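Uncharacterized protein (Sus scrofa, PDB 5BNF) is porcine CD38, a member of the ADP-ribosyl cyclase family whose fold joins a helical part to a four-stranded parallel sheet flanked by helices. Local coordinates at residues W140-L143 with S144-A148; S171-R175 with V176-S180; V8-Q11 with E12-R16; R17-T20 with Y21-V24; T68-C71 with D72-V75. All coordinates share one frame; numbering follows the deposited sequence.

Contact 1. Residues W140-L143 with S144-A148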
loop_
_atom_site.group_PDB
_atom_site.type_symbol
_atom_site.label_atom_id
_atom_site.label_comp_id
_atom_site.label_asym_id
_atom_site.label_seq_id
_atom_site.Cartn_x
_atom_site.Cartn_y
_atom_site.Cartn_z
ATOM N N TRP A 140 3.513 -5.234 2.316
ATOM C CA TRP A 140 2.492 -4.222 2.108
ATOM C C TRP A 140 2.325 -3.266 3.279
ATOM O O TRP A 140 2.062 -2.083 3.084
ATOM C CB TRP A 140 1.166 -4.895 1.766
ATOM C CG TRP A 140 1.187 -5.517 0.409
ATOM C CD1 TRP A 140 1.164 -6.845 0.115
ATOM C CD2 TRP A 140 1.245 -4.831 -0.841
ATOM N NE1 TRP A 140 1.203 -7.033 -1.243
ATOM C CE2 TRP A 140 1.252 -5.810 -1.856
ATOM C CE3 TRP A 140 1.288 -3.480 -1.206
ATOM C CZ2 TRP A 140 1.301 -5.485 -3.212
ATOM C CZ3 TRP A 140 1.338 -3.157 -2.555
ATOM C CH2 TRP A 140 1.343 -4.155 -3.540
ATOM N N ASN A 141 2.489 -3.776 4.494
ATOM C CA ASN A 141 2.370 -2.953 5.687
ATOM C C ASN A 141 3.481 -1.919 5.723
ATOM O O ASN A 141 3.251 -0.762 6.069
ATOM C CB ASN A 141 2.460 -3.820 6.932
ATOM C CG ASN A 141 1.326 -3.575 7.883
ATOM O OD1 ASN A 141 1.227 -2.509 8.494
ATOM N ND2 ASN A 141 0.448 -4.564 8.013
ATOM N N LEU A 142 4.688 -2.342 5.361
ATOM C CA LEU A 142 5.842 -1.453 5.347
ATOM C C LEU A 142 5.783 -0.445 4.188
ATOM O O LEU A 142 6.105 0.728 4.356
ATOM C CB LEU A 142 7.126 -2.277 5.247
ATOM C CG LEU A 142 8.435 -1.508 5.080
ATOM C CD1 LEU A 142 8.591 -0.487 6.213
ATOM C CD2 LEU A 142 9.595 -2.492 5.062
ATOM N N LEU A 143 5.369 -0.909 3.016
ATOM C CA LEU A 143 5.277 -0.054 1.845
ATOM C C LEU A 143 4.326 1.101 2.138
ATOM O O LEU A 143 4.620 2.261 1.849
ATOM C CB LEU A 143 4.761 -0.852 0.645
ATOM C CG LEU A 143 5.120 -0.212 -0.694
ATOM C CD1 LEU A 143 6.629 0.010 -0.734
ATOM C CD2 LEU A 143 4.668 -1.099 -1.855
ATOM N N SER A 144 3.187 0.767 2.733
ATOM C CA SER A 144 2.184 1.759 3.077
ATOM C C SER A 144 2.745 2.756 4.070
ATOM O O SER A 144 2.583 3.964 3.906
ATOM C CB SER A 144 0.955 1.069 3.657
ATOM O OG SER A 144 0.307 0.296 2.662
ATOM N N LYS A 145 3.419 2.251 5.096
ATOM C CA LYS A 145 4.009 3.118 6.102
ATOM C C LYS A 145 4.972 4.107 5.456
ATOM O O LYS A 145 4.917 5.299 5.735
ATOM C CB LYS A 145 4.754 2.298 7.151
ATOM C CG LYS A 145 5.455 3.152 8.186
ATOM C CD LYS A 145 4.986 2.806 9.585
ATOM C CE LYS A 145 6.165 2.465 10.481
ATOM N NZ LYS A 145 6.899 1.253 10.013
ATOM N N ARG A 146 5.859 3.605 4.605
ATOM C CA ARG A 146 6.829 4.461 3.919
ATOM C C ARG A 146 6.121 5.478 3.032
ATOM O O ARG A 146 6.444 6.660 3.057
ATOM C CB ARG A 146 7.774 3.626 3.047
ATOM C CG ARG A 146 8.832 2.839 3.802
ATOM C CD ARG A 146 9.861 3.755 4.438
ATOM N NE ARG A 146 9.758 3.771 5.892
ATOM C CZ ARG A 146 10.351 2.895 6.696
ATOM N NH1 ARG A 146 10.193 2.991 8.010
ATOM N NH2 ARG A 146 11.111 1.932 6.186
ATOM N N PHE A 147 5.155 5.002 2.248
ATOM C CA PHE A 147 4.391 5.847 1.338
ATOM C C PHE A 147 3.760 7.020 2.087
ATOM O O PHE A 147 3.750 8.139 1.596
ATOM C CB PHE A 147 3.306 5.006 0.649
ATOM C CG PHE A 147 2.614 5.702 -0.504
ATOM C CD1 PHE A 147 3.327 6.095 -1.632
ATOM C CD2 PHE A 147 1.234 5.908 -0.484
ATOM C CE1 PHE A 147 2.681 6.678 -2.726
ATOM C CE2 PHE A 147 0.580 6.492 -1.570
ATOM C CZ PHE A 147 1.306 6.875 -2.696
ATOM N N ALA A 148 3.252 6.763 3.286
ATOM C CA ALA A 148 2.616 7.808 4.083
ATOM C C ALA A 148 3.636 8.772 4.673
ATOM O O ALA A 148 3.396 9.982 4.738
ATOM C CB ALA A 148 1.787 7.182 5.195
#

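Contact 2. Residues S171-R175 with V176-S180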
loop_
_atom_site.group_PDB
_atom_site.type_symbol
_atom_site.label_atom_id
_atom_site.label_comp_id
_atom_site.label_asym_id
_atom_site.label_seq_id
_atom_site.Cartn_x
_atom_site.Cartn_y
_atom_site.Cartn_z
ATOM N N SER A 171 -8.470 -0.782 9.143
ATOM C CA SER A 171 -7.904 -0.961 7.805
ATOM C C SER A 171 -6.473 -0.441 7.795
ATOM O O SER A 171 -6.025 0.180 8.756
ATOM C CB SER A 171 -8.736 -0.209 6.764
ATOM O OG SER A 171 -8.635 1.192 6.948
ATOM N N THR A 172 -5.749 -0.691 6.713
ATOM C CA THR A 172 -4.367 -0.234 6.622
ATOM C C THR A 172 -4.317 1.290 6.704
ATOM O O THR A 172 -3.476 1.868 7.403
ATOM C CB THR A 172 -3.730 -0.697 5.303
ATOM O OG1 THR A 172 -3.764 -2.127 5.247
ATOM C CG2 THR A 172 -2.280 -0.211 5.199
ATOM N N PHE A 173 -5.239 1.931 5.999
ATOM C CA PHE A 173 -5.308 3.376 5.998
ATOM C C PHE A 173 -5.563 3.960 7.381
ATOM O O PHE A 173 -4.853 4.855 7.815
ATOM C CB PHE A 173 -6.415 3.879 5.069
ATOM C CG PHE A 173 -6.514 5.377 5.034
ATOM C CD1 PHE A 173 -5.466 6.140 4.529
ATOM C CD2 PHE A 173 -7.611 6.027 5.551
ATOM C CE1 PHE A 173 -5.511 7.529 4.543
ATOM C CE2 PHE A 173 -7.669 7.418 5.572
ATOM C CZ PHE A 173 -6.611 8.172 5.066
ATOM N N GLY A 174 -6.586 3.452 8.060
ATOM C CA GLY A 174 -6.946 3.975 9.360
ATOM C C GLY A 174 -6.069 3.609 10.535
ATOM O O GLY A 174 -6.001 4.352 11.510
ATOM N N ARG A 175 -5.397 2.471 10.460
ATOM C CA ARG A 175 -4.554 2.048 11.564
ATOM C C ARG A 175 -3.073 2.314 11.288
ATOM O O ARG A 175 -2.279 2.498 12.214
ATOM C CB ARG A 175 -4.787 0.568 11.831
ATOM C CG ARG A 175 -4.327 0.093 13.188
ATOM C CD ARG A 175 -3.455 -1.129 13.012
ATOM N NE ARG A 175 -3.930 -1.914 11.883
ATOM C CZ ARG A 175 -3.143 -2.622 11.084
ATOM N NH1 ARG A 175 -1.835 -2.652 11.294
ATOM N NH2 ARG A 175 -3.668 -3.272 10.054
ATOM N N VAL A 176 -2.699 2.355 10.014
ATOM C CA VAL A 176 -1.309 2.603 9.664
ATOM C C VAL A 176 -1.033 3.933 8.959
ATOM O O VAL A 176 -0.443 4.837 9.537
ATOM C CB VAL A 176 -0.764 1.475 8.781
ATOM C CG1 VAL A 176 0.635 1.820 8.306
ATOM C CG2 VAL A 176 -0.753 0.181 9.560
ATOM N N GLU A 177 -1.474 4.039 7.711
ATOM C CA GLU A 177 -1.233 5.222 6.904
ATOM C C GLU A 177 -1.558 6.577 7.521
ATOM O O GLU A 177 -0.664 7.402 7.641
ATOM C CB GLU A 177 -1.925 5.062 5.549
ATOM C CG GLU A 177 -1.365 3.887 4.779
ATOM C CD GLU A 177 -2.181 3.528 3.560
ATOM O OE1 GLU A 177 -3.422 3.462 3.667
ATOM O OE2 GLU A 177 -1.582 3.293 2.494
ATOM N N VAL A 178 -2.803 6.815 7.928
ATOM C CA VAL A 178 -3.146 8.115 8.514
ATOM C C VAL A 178 -2.178 8.570 9.602
ATOM O O VAL A 178 -1.818 9.742 9.655
ATOM C CB VAL A 178 -4.562 8.150 9.156
ATOM C CG1 VAL A 178 -5.081 9.586 9.174
ATOM C CG2 VAL A 178 -5.512 7.270 8.405
ATOM N N HIS A 179 -1.766 7.645 10.465
ATOM C CA HIS A 179 -0.857 7.964 11.569
ATOM C C HIS A 179 0.576 8.199 11.129
ATOM O O HIS A 179 1.345 8.810 11.850
ATOM C CB HIS A 179 -0.877 6.844 12.617
ATOM C CG HIS A 179 -2.225 6.599 13.212
ATOM N ND1 HIS A 179 -2.773 7.418 14.177
ATOM C CD2 HIS A 179 -3.164 5.663 12.935
ATOM C CE1 HIS A 179 -3.991 6.999 14.467
ATOM N NE2 HIS A 179 -4.254 5.935 13.727
ATOM N N SER A 180 0.942 7.713 9.949
ATOM C CA SER A 180 2.303 7.898 9.464
ATOM C C SER A 180 2.487 9.180 8.661
ATOM O O SER A 180 3.576 9.454 8.173
ATOM C CB SER A 180 2.742 6.695 8.623
ATOM O OG SER A 180 2.919 5.547 9.437
HETATM O O HOH W 1 -6.617 4.720 14.049
#

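Contact 3. Residues V8-Q11 with E12-R16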
loop_
_atom_site.group_PDB
_atom_site.type_symbol
_atom_site.label_atom_id
_atom_site.label_comp_id
_atom_site.label_asym_id
_atom_site.label_seq_id
_atom_site.Cartn_x
_atom_site.Cartn_y
_atom_site.Cartn_z
ATOM N N VAL A 8 3.018 -18.377 -9.491
ATOM C CA VAL A 8 3.923 -19.108 -10.367
ATOM C C VAL A 8 4.770 -18.131 -11.170
ATOM O O VAL A 8 4.292 -17.073 -11.574
ATOM C CB VAL A 8 3.160 -20.003 -11.356
ATOM C CG1 VAL A 8 4.144 -20.730 -12.257
ATOM C CG2 VAL A 8 2.302 -21.000 -10.598
ATOM N N ASP A 9 6.027 -18.498 -11.402
ATOM C CA ASP A 9 6.944 -17.658 -12.156
ATOM C C ASP A 9 7.123 -16.317 -11.475
ATOM O O ASP A 9 7.428 -15.316 -12.121
ATOM C CB ASP A 9 6.420 -17.440 -13.574
ATOM C CG ASP A 9 6.201 -18.739 -14.311
ATOM O OD1 ASP A 9 7.098 -19.610 -14.259
ATOM O OD2 ASP A 9 5.136 -18.889 -14.946
ATOM N N PHE A 10 6.928 -16.312 -10.162
ATOM C CA PHE A 10 7.053 -15.106 -9.367
ATOM C C PHE A 10 8.272 -14.277 -9.761
ATOM O O PHE A 10 8.166 -13.075 -9.993
ATOM C CB PHE A 10 7.142 -15.471 -7.882
ATOM C CG PHE A 10 7.356 -14.288 -6.991
ATOM C CD1 PHE A 10 6.331 -13.377 -6.771
ATOM C CD2 PHE A 10 8.607 -14.034 -6.439
ATOM C CE1 PHE A 10 6.555 -12.226 -6.022
ATOM C CE2 PHE A 10 8.834 -12.886 -5.691
ATOM C CZ PHE A 10 7.805 -11.981 -5.485
ATOM N N GLN A 11 9.426 -14.927 -9.838
ATOM C CA GLN A 11 10.670 -14.250 -10.188
ATOM C C GLN A 11 10.621 -13.526 -11.526
ATOM O O GLN A 11 10.961 -12.350 -11.620
ATOM C CB GLN A 11 11.826 -15.247 -10.195
ATOM C CG GLN A 11 12.150 -15.795 -8.826
ATOM C CD GLN A 11 11.393 -17.065 -8.505
ATOM O OE1 GLN A 11 10.321 -17.332 -9.055
ATOM N NE2 GLN A 11 11.947 -17.855 -7.594
ATOM N N GLU A 12 10.196 -14.237 -12.559
ATOM C CA GLU A 12 10.113 -13.676 -13.899
ATOM C C GLU A 12 9.166 -12.485 -13.930
ATOM O O GLU A 12 9.457 -11.454 -14.543
ATOM C CB GLU A 12 9.605 -14.744 -14.857
ATOM C CG GLU A 12 10.005 -16.146 -14.449
ATOM C CD GLU A 12 9.245 -17.203 -15.212
ATOM O OE1 GLU A 12 9.355 -18.393 -14.847
ATOM O OE2 GLU A 12 8.539 -16.838 -16.177
ATOM N N ILE A 13 8.032 -12.638 -13.258
ATOM C CA ILE A 13 7.024 -11.593 -13.214
ATOM C C ILE A 13 7.523 -10.270 -12.651
ATOM O O ILE A 13 7.356 -9.229 -13.288
ATOM C CB ILE A 13 5.793 -12.052 -12.411
ATOM C CG1 ILE A 13 5.109 -13.202 -13.152
ATOM C CG2 ILE A 13 4.835 -10.886 -12.199
ATOM C CD1 ILE A 13 3.798 -13.676 -12.523
ATOM N N ILE A 14 8.134 -10.295 -11.472
ATOM C CA ILE A 14 8.620 -9.052 -10.885
ATOM C C ILE A 14 9.777 -8.464 -11.673
ATOM O O ILE A 14 9.983 -7.250 -11.659
ATOM C CB ILE A 14 9.055 -9.222 -9.408
ATOM C CG1 ILE A 14 10.220 -10.204 -9.304
ATOM C CG2 ILE A 14 7.875 -9.696 -8.570
ATOM C CD1 ILE A 14 10.780 -10.324 -7.889
ATOM N N LEU A 15 10.537 -9.315 -12.360
ATOM C CA LEU A 15 11.656 -8.822 -13.152
ATOM C C LEU A 15 11.086 -8.016 -14.312
ATOM O O LEU A 15 11.505 -6.891 -14.558
ATOM C CB LEU A 15 12.503 -9.973 -13.706
ATOM C CG LEU A 15 14.022 -9.877 -13.498
ATOM C CD1 LEU A 15 14.713 -10.494 -14.703
ATOM C CD2 LEU A 15 14.474 -8.424 -13.327
ATOM N N ARG A 16 10.123 -8.602 -15.016
ATOM C CA ARG A 16 9.483 -7.934 -16.140
ATOM C C ARG A 16 8.878 -6.610 -15.699
ATOM O O ARG A 16 9.247 -5.544 -16.195
ATOM C CB ARG A 16 8.369 -8.809 -16.716
ATOM C CG ARG A 16 7.455 -8.051 -17.660
ATOM C CD ARG A 16 6.019 -8.535 -17.558
ATOM N NE ARG A 16 5.593 -9.284 -18.736
ATOM C CZ ARG A 16 5.131 -10.530 -18.700
ATOM N NH1 ARG A 16 5.041 -11.169 -17.541
ATOM N NH2 ARG A 16 4.751 -11.132 -19.821
#

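Contact 4. Residues R17-T20 with Y21-V24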
loop_
_atom_site.group_PDB
_atom_site.type_symbol
_atom_site.label_atom_id
_atom_site.label_comp_id
_atom_site.label_asym_id
_atom_site.label_seq_id
_atom_site.Cartn_x
_atom_site.Cartn_y
_atom_site.Cartn_z
ATOM N N ARG A 17 7.934 -6.699 -14.767
ATOM C CA ARG A 17 7.245 -5.530 -14.247
ATOM C C ARG A 17 8.203 -4.404 -13.917
ATOM O O ARG A 17 7.995 -3.267 -14.336
ATOM C CB ARG A 17 6.435 -5.897 -12.999
ATOM C CG ARG A 17 5.223 -6.775 -13.279
ATOM C CD ARG A 17 4.293 -6.839 -12.077
ATOM N NE ARG A 17 3.095 -7.623 -12.357
ATOM C CZ ARG A 17 2.121 -7.827 -11.483
ATOM N NH1 ARG A 17 2.206 -7.303 -10.269
ATOM N NH2 ARG A 17 1.071 -8.563 -11.819
ATOM N N CYS A 18 9.255 -4.719 -13.173
ATOM C CA CYS A 18 10.232 -3.703 -12.802
ATOM C C CYS A 18 10.769 -2.931 -14.008
ATOM O O CYS A 18 10.754 -1.700 -14.020
ATOM C CB CYS A 18 11.391 -4.338 -12.043
ATOM S SG CYS A 18 12.747 -3.186 -11.671
ATOM N N TYR A 19 11.253 -3.645 -15.017
ATOM C CA TYR A 19 11.774 -2.970 -16.194
ATOM C C TYR A 19 10.694 -2.123 -16.837
ATOM O O TYR A 19 10.881 -0.926 -17.039
ATOM C CB TYR A 19 12.347 -3.979 -17.196
ATOM C CG TYR A 19 13.762 -4.404 -16.857
ATOM C CD1 TYR A 19 14.759 -3.452 -16.648
ATOM C CD2 TYR A 19 14.099 -5.748 -16.729
ATOM C CE1 TYR A 19 16.059 -3.825 -16.319
ATOM C CE2 TYR A 19 15.400 -6.134 -16.399
ATOM C CZ TYR A 19 16.374 -5.166 -16.195
ATOM O OH TYR A 19 17.663 -5.531 -15.864
ATOM N N THR A 20 9.556 -2.733 -17.139
ATOM C CA THR A 20 8.461 -1.997 -17.753
ATOM C C THR A 20 8.179 -0.692 -17.003
ATOM O O THR A 20 7.718 0.285 -17.593
ATOM C CB THR A 20 7.179 -2.835 -17.779
ATOM O OG1 THR A 20 7.402 -4.017 -18.555
ATOM C CG2 THR A 20 6.039 -2.047 -18.393
ATOM N N TYR A 21 8.470 -0.678 -15.705
ATOM C CA TYR A 21 8.234 0.507 -14.891
ATOM C C TYR A 21 9.277 1.602 -15.106
ATOM O O TYR A 21 8.924 2.764 -15.301
ATOM C CB TYR A 21 8.200 0.143 -13.400
ATOM C CG TYR A 21 7.734 1.280 -12.509
ATOM C CD1 TYR A 21 6.380 1.581 -12.377
ATOM C CD2 TYR A 21 8.650 2.066 -11.813
ATOM C CE1 TYR A 21 5.949 2.641 -11.565
ATOM C CE2 TYR A 21 8.228 3.127 -11.002
ATOM C CZ TYR A 21 6.878 3.403 -10.884
ATOM O OH TYR A 21 6.462 4.424 -10.065
ATOM N N ILE A 22 10.555 1.236 -15.073
ATOM C CA ILE A 22 11.626 2.217 -15.223
ATOM C C ILE A 22 11.947 2.677 -16.639
ATOM O O ILE A 22 12.773 3.571 -16.824
ATOM C CB ILE A 22 12.936 1.716 -14.602
ATOM C CG1 ILE A 22 13.414 0.460 -15.333
ATOM C CG2 ILE A 22 12.733 1.452 -13.125
ATOM C CD1 ILE A 22 14.857 0.093 -15.030
ATOM N N ARG A 23 11.311 2.079 -17.636
ATOM C CA ARG A 23 11.572 2.479 -19.008
ATOM C C ARG A 23 10.342 3.085 -19.646
ATOM O O ARG A 23 10.439 3.793 -20.649
ATOM C CB ARG A 23 12.029 1.278 -19.830
ATOM C CG ARG A 23 13.417 0.767 -19.481
ATOM C CD ARG A 23 13.400 -0.745 -19.406
ATOM N NE ARG A 23 14.728 -1.344 -19.478
ATOM C CZ ARG A 23 14.968 -2.508 -20.071
ATOM N NH1 ARG A 23 13.968 -3.174 -20.636
ATOM N NH2 ARG A 23 16.197 -3.005 -20.106
ATOM N N VAL A 24 9.185 2.816 -19.056
ATOM C CA VAL A 24 7.940 3.318 -19.609
ATOM C C VAL A 24 7.045 4.051 -18.618
ATOM O O VAL A 24 6.701 5.213 -18.829
ATOM C CB VAL A 24 7.141 2.169 -20.225
ATOM C CG1 VAL A 24 6.008 2.719 -21.064
ATOM C CG2 VAL A 24 8.064 1.290 -21.047
#

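Contact 5. Residues T68-C71 with D72-V75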
loop_
_atom_site.group_PDB
_atom_site.type_symbol
_atom_site.label_atom_id
_atom_site.label_comp_id
_atom_site.label_asym_id
_atom_site.label_seq_id
_atom_site.Cartn_x
_atom_site.Cartn_y
_atom_site.Cartn_z
ATOM N N THR A 68 10.451 9.070 -4.038
ATOM C CA THR A 68 9.528 10.027 -3.444
ATOM C C THR A 68 8.681 10.675 -4.524
ATOM O O THR A 68 9.188 11.293 -5.456
ATOM C CB THR A 68 10.251 11.111 -2.636
ATOM O OG1 THR A 68 10.772 10.536 -1.428
ATOM C CG2 THR A 68 9.283 12.237 -2.274
ATOM N N VAL A 69 7.375 10.505 -4.388
ATOM C CA VAL A 69 6.412 11.039 -5.336
ATOM C C VAL A 69 6.196 12.543 -5.155
ATOM O O VAL A 69 6.476 13.099 -4.094
ATOM C CB VAL A 69 5.059 10.268 -5.203
ATOM C CG1 VAL A 69 5.032 9.494 -3.891
ATOM C CG2 VAL A 69 3.877 11.228 -5.248
ATOM N N PRO A 70 5.721 13.221 -6.210
ATOM C CA PRO A 70 5.471 14.662 -6.147
ATOM C C PRO A 70 4.492 15.002 -5.036
ATOM O O PRO A 70 3.592 14.221 -4.731
ATOM C CB PRO A 70 4.885 14.967 -7.519
ATOM C CG PRO A 70 5.602 14.006 -8.397
ATOM C CD PRO A 70 5.553 12.728 -7.590
ATOM N N CYS A 71 4.669 16.169 -4.431
ATOM C CA CYS A 71 3.768 16.593 -3.381
ATOM C C CYS A 71 2.406 16.823 -4.008
ATOM O O CYS A 71 2.309 17.058 -5.213
ATOM C CB CYS A 71 4.277 17.878 -2.741
ATOM S SG CYS A 71 5.948 17.685 -2.050
ATOM N N ASP A 72 1.358 16.736 -3.199
ATOM C CA ASP A 72 -0.002 16.949 -3.679
ATOM C C ASP A 72 -0.488 15.807 -4.551
ATOM O O ASP A 72 -1.660 15.755 -4.912
ATOM C CB ASP A 72 -0.080 18.247 -4.484
ATOM C CG ASP A 72 0.180 19.479 -3.642
ATOM O OD1 ASP A 72 0.581 19.335 -2.468
ATOM O OD2 ASP A 72 -0.016 20.597 -4.163
ATOM N N LYS A 73 0.411 14.893 -4.885
ATOM C CA LYS A 73 0.074 13.768 -5.747
ATOM C C LYS A 73 -0.292 12.472 -5.020
ATOM O O LYS A 73 -0.942 11.603 -5.599
ATOM C CB LYS A 73 1.234 13.509 -6.705
ATOM C CG LYS A 73 1.542 14.674 -7.632
ATOM C CD LYS A 73 0.695 14.623 -8.894
ATOM C CE LYS A 73 -0.155 15.877 -9.047
ATOM N NZ LYS A 73 0.668 17.126 -9.104
ATOM N N THR A 74 0.112 12.351 -3.756
ATOM C CA THR A 74 -0.180 11.157 -2.961
ATOM C C THR A 74 -1.667 10.932 -2.726
ATOM O O THR A 74 -2.358 11.772 -2.147
ATOM C CB THR A 74 0.506 11.221 -1.600
ATOM O OG1 THR A 74 1.917 11.326 -1.792
ATOM C CG2 THR A 74 0.206 9.975 -0.801
ATOM N N VAL A 75 -2.141 9.771 -3.155
ATOM C CA VAL A 75 -3.541 9.402 -3.015
ATOM C C VAL A 75 -3.721 8.051 -2.337
ATOM O O VAL A 75 -2.951 7.121 -2.568
ATOM C CB VAL A 75 -4.217 9.357 -4.387
ATOM C CG1 VAL A 75 -5.654 8.907 -4.248
ATOM C CG2 VAL A 75 -4.149 10.740 -5.032
HETATM O O HOH W 2 3.259 13.389 -1.722
#

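Contact 1. Residues W140-L143 with S144-A148
S144 turns its hydroxyl back onto the preceding turn of helix 135-149, where OG donates to W140 O at 3.0 Å. The backbone S144 N gives its helical hydrogen bond to the same oxygen (3.1 Å), and the two donors come from opposite faces of the carbonyl plane, the hydroxyl tilted 24° from it and the amide 34°. One carbonyl is thus gripped twice by a single residue. The torsion explains it: OG stands beside the backbone N (chi1 -67°), which is where a short serine hydroxyl meets the carbonyl four residues back. Two residues along from W140, L142 sends CD1 over a face of the R146 guanidinium, offset toward the rim, with CD1 3.5 Å from R146 NH2. R146 bends at chi2 and chi3 to lay its flat end there, and a branched leucine supplies a methyl for it. Under these side chains the regular i to i+4 bonds run on, from R146 N to L142 O at 2.9 Å and from F147 N to L143 O at 2.8 Å. Farther out, R146 NE forms a salt bridge with E149 and K145 NZ one with E55, while M62 of helix 59-64 packs on both L142 and R146. L143 touches L102 of helix 101-106, and S144 touches E177 of helix 172-180. The chemistry implies that the serine hydroxyl spends its proton on its own helix beside helix 172-180, that R146 keeps its aliphatic part against L142, and that the two salt bridges probably help to stabilise this stretch.

Contact 2. Residues S171-R175 with V176-S180
F173 and V178 meet across a wide turn of helix 172-180. From F173 CB, which lies 3.3 Å from E177 OE1, the side chain leaves with CG opposite the backbone N (chi1 -180°), carrying the ring out beside the next turn. The same carboxylate oxygen lies at the ring edge, in its plane, 3.5 Å from F173 CD1; ring and carboxylate planes are 76° apart. Over one face sits V178 CG2, 3.5 Å from the ring centroid and 11° off the normal, a CH-pi contact; that methyl, 3.6 Å from both CE2 and CZ at the tip, is modelled too close to F173 O, so the exact fit is doubtful. A flat aromatic suits this place because its edge and its face can take such different neighbours. T172 O accepts from V176 N at 2.8 Å and from E177 N at 3.0 Å, on opposite faces of its plane, as the turn widens to pi type. S171 caps the start through OG, which accepts from G174 N and bonds to D168 O, and water 1 joins G174 O to H179 NE2. The helix is the crossover of a beta-alpha-beta unit between strands 153-160 and 186-194, with V176 and E177 against helix 135-149 and V178 against helix 208-219.

Contact 3. Residues V8-Q11 with E12-R16
D9 O receives I13 N at 3.0 Å, with an N-H...O angle of 170°, and this bond sets the first turn of helix 10-25. The next follows from I14 N to F10 O at 3.1 Å, again almost straight, and L15 N reaches Q11 O at 3.2 Å with a more bent geometry. D9 holds the N-cap position, although its carboxylate makes no capping bond. Instead it lies by that of E12: D9 OD1 is 2.6 Å from E12 OE1, the two planes 38° apart. Two acidic groups thus lie close together, and the positive end of the helix dipole would probably favour such residues here. This is the N-terminal helix of the cyclase-family chain, and its inner side packs on helix 34-45. F10 belongs to that side. With CG opposite its backbone N (chi1 177°), the ring leans along the helix, and I14 CG2 lies over one face, 4.2 Å from the centroid in a CH-pi contact; I14 CD1 meets the ring at CE2 (3.9 Å). A branched isoleucine thus lends two methyls to one aromatic. The F10 ring also meets F41 edge-to-face and W111, while I14 touches K38.

Contact 4. Residues R17-T20 with Y21-V24
The guanidinium of R23 takes Y19 on one face: Y19 CD1 stands 3.4 Å above its plane, offset toward the rim, and is 3.5 Å from R23 NE. The planes are 30° apart, and the two side chains lie alongside each other, pointing the same way. On the tyrosine, R23 NH2 lies over one face of the ring, 3.9 Å from Y19 CE1. A bend at chi2 (136°) swings the chain of R23 alongside the ring, and an arginine is long and flat enough to follow it. I22 CD1 approaches Y19 CD1 obliquely at 3.9 Å, from a CG1 placed between backbone N and carbonyl carbon (chi1 63°). Beneath them I22 N donates to C18 O at 3.1 Å, whereas the later bonds R23 N to Y19 O and V24 N to T20 O are weak, in keeping with the pi-type widening at 21-24. R17 NH1 bonds to D107 O and I105 O, tying the helix to the end of helix 101-106, while Y21 OH reaches N99 O and Q67 NE2. Y19 and R23 form an i to i+4 aromatic-arginine pair on the helix surface, close to the disulfide C18-C34 that ties helix 10-25 to helix 34-45.

Contact 5. Residues T68-C71 with D72-V75
A type II beta turn runs from P70 to K73, reversing the loop between helix 59-64 and strand 75-77, the outermost strand on one side of the parallel sheet. P70 and K73 are its ends: K73 N donates to P70 O at 3.3 Å, coming from above the carbonyl plane, 45° out of it. D72 occupies the third position with a positive phi of 72°, as a type II turn requires, a conformation that aspartate adopts more readily than most residues with a side chain. The D72 carboxylate is used beyond the turn, where OD1 accepts from M154 N at the start of strand 153-160. C71, in the second position, carries the disulfide to C152, so covalent and hydrogen bonds fix the turn beside that strand. Across the turn P70 CB presses on K73 CG at 3.4 Å, tighter than usual carbon contact. K73 CG stands beside its backbone N (chi1 -62°), which brings the aliphatic start of the lysine against the proline ring; the rest of its chain leads away. V69 packs its CG2 at 3.8 Å from K73 CB, while its side chain also meets F95 and F147, a place for a compact branched residue. T74 crosses V69 at about a right angle, and a water bridges the turn to this next residue: it donates to P70 O at 3.1 Å and lies 2.5 Å from T74 OG1.

Contacts 1, 2 and 5 form a connected group, while contacts 3 and 4 share helix 10-25 some distance off. Helices 135-149 and 172-180 lie side by side, so contacts 1 and 2 have centres about 9 Å apart and touch through K145 CD and S180 OG at 3.4 Å. Contact 1 also reaches contact 5, where F147 CE2 lies 3.6 Å from T74 CG2; contacts 2 and 5 themselves do not touch, their nearest atoms being about 6 Å apart. Contacts 3 and 4, centres about 13 Å apart, adjoin in sequence. Contact 3 stands about 29 Å from contact 2, between centres, on the opposite side of the chain's centre.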